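Local coordinates for gluconate kinase (Lactobacillus acidophilus, PDB 3LL3), which binds ATP and D-xylulose and probably phosphorylates a sugar or sugar acid such as gluconate, at residues C255-N258 with A264-T267. Numbering follows the deposited sequence.
Sequences CALN and AIRT
Four backbone hydrogen bonds lock Ala-256 to Arg-266 and Asn-258 to Ala-264, giving two antiparallel hydrogen-bonded pairs. Ala-256 N reaches Arg-266 O at 2.7 Å, and Arg-266 N returns to Ala-256 O at 2.9 Å. In the second pair Asn-258 N lies 3.0 Å from Ala-264 O, while Ala-264 N is 2.9 Å from Asn-258 O. The strand directions differ by 165°, and Leu-257 faces Ile-265 as the non-hydrogen-bonded pair between them.

Ile-265 supplies the main apolar bridge. Its CB leaves the sheet on the Leu-257 face; CG1, anti to the backbone N (chi1 -175°), passes Ala-256 O of the facing strand only distantly. With chi2 at 75°, CD1 reaches across to that strand, 3.6 Å from Ala-256 O and 4.0 Å from Leu-257 CB. The same methyl lies 4.0 Å from Cys-255 CB, so it bridges two side chains flanking Ala-256. Helix 365-388 packs on this face, touching Ile-265 through Ala-383, Ala-384 and Leu-387, and Leu-257 through Leu-380.

On the other face, Arg-266 runs extended from CG to NE and lays one guanidinium face over the methyl of Ala-264, two residues back on the same strand, CB lying 3.4 Å above the plane and offset toward the rim. Its side chain also contacts Ser-243 and Thr-244 of helix 239-245 and bound D-xylulose. Strands 254-259 and 263-269 thus form a beta hairpin in the central sheet of the C-terminal FGGY domain, of the actin-like ATPase fold, with Arg-266 contributing to the sugar pocket.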
loop_
_atom_site.group_PDB
_atom_site.type_symbol
_atom_site.label_atom_id
_atom_site.label_comp_id
_atom_site.label_asym_id
_atom_site.label_seq_id
_atom_site.Cartn_x
_atom_site.Cartn_y
_atom_site.Cartn_z
ATOM N N CYS A 255 10.740 -29.876 3.227
ATOM C CA CYS A 255 10.018 -28.969 4.129
ATOM C C CYS A 255 8.530 -29.279 3.976
ATOM O O CYS A 255 8.102 -29.785 2.938
ATOM C CB CYS A 255 10.245 -27.505 3.725
ATOM S SG CYS A 255 11.885 -26.809 4.101
ATOM N N ALA A 256 7.732 -28.963 4.981
ATOM C CA ALA A 256 6.285 -29.038 4.837
ATOM C C ALA A 256 5.690 -27.627 4.855
ATOM O O ALA A 256 5.961 -26.825 5.766
ATOM C CB ALA A 256 5.665 -29.914 5.923
ATOM N N LEU A 257 4.919 -27.320 3.817
ATOM C CA LEU A 257 4.230 -26.033 3.685
ATOM C C LEU A 257 2.728 -26.305 3.718
ATOM O O LEU A 257 2.172 -26.984 2.832
ATOM C CB LEU A 257 4.578 -25.375 2.352
ATOM C CG LEU A 257 3.736 -24.141 2.009
ATOM C CD1 LEU A 257 4.109 -23.011 2.979
ATOM C CD2 LEU A 257 3.937 -23.725 0.582
ATOM N N ASN A 258 2.054 -25.799 4.735
ATOM C CA ASN A 258 0.612 -25.918 4.744
ATOM C C ASN A 258 0.028 -24.528 4.743
ATOM O O ASN A 258 0.490 -23.649 5.480
ATOM C CB ASN A 258 0.130 -26.666 5.964
ATOM C CG ASN A 258 -1.379 -26.765 6.015
ATOM O OD1 ASN A 258 -1.989 -27.556 5.294
ATOM N ND2 ASN A 258 -1.992 -25.962 6.874
ATOM N N ALA A 264 1.899 -22.410 7.639
ATOM C CA ALA A 264 3.088 -22.794 8.380
ATOM C C ALA A 264 4.124 -23.385 7.432
ATOM O O ALA A 264 3.776 -24.114 6.500
ATOM C CB ALA A 264 2.735 -23.789 9.474
ATOM N N ILE A 265 5.389 -23.027 7.643
ATOM C CA ILE A 265 6.515 -23.704 7.001
ATOM C C ILE A 265 7.360 -24.431 8.061
ATOM O O ILE A 265 7.719 -23.842 9.087
ATOM C CB ILE A 265 7.383 -22.721 6.155
ATOM C CG1 ILE A 265 8.481 -23.486 5.399
ATOM C CG2 ILE A 265 7.963 -21.606 7.001
ATOM C CD1 ILE A 265 7.936 -24.280 4.174
ATOM N N ARG A 266 7.662 -25.708 7.829
ATOM C CA ARG A 266 8.382 -26.516 8.811
ATOM C C ARG A 266 9.340 -27.520 8.187
ATOM O O ARG A 266 9.161 -27.964 7.046
ATOM C CB ARG A 266 7.409 -27.331 9.636
ATOM C CG ARG A 266 6.322 -26.557 10.292
ATOM C CD ARG A 266 5.373 -27.523 10.940
ATOM N NE ARG A 266 4.225 -26.860 11.540
ATOM C CZ ARG A 266 2.984 -26.924 11.062
ATOM N NH1 ARG A 266 2.716 -27.632 9.958
ATOM N NH2 ARG A 266 2.007 -26.282 11.707
ATOM N N THR A 267 10.319 -27.921 8.982
ATOM C CA THR A 267 11.279 -28.922 8.567
ATOM C C THR A 267 11.866 -29.590 9.806
ATOM O O THR A 267 11.844 -29.013 10.886
ATOM C CB THR A 267 12.393 -28.295 7.693
ATOM O OG1 THR A 267 13.139 -29.335 7.051
ATOM C CG2 THR A 267 13.330 -27.415 8.543
#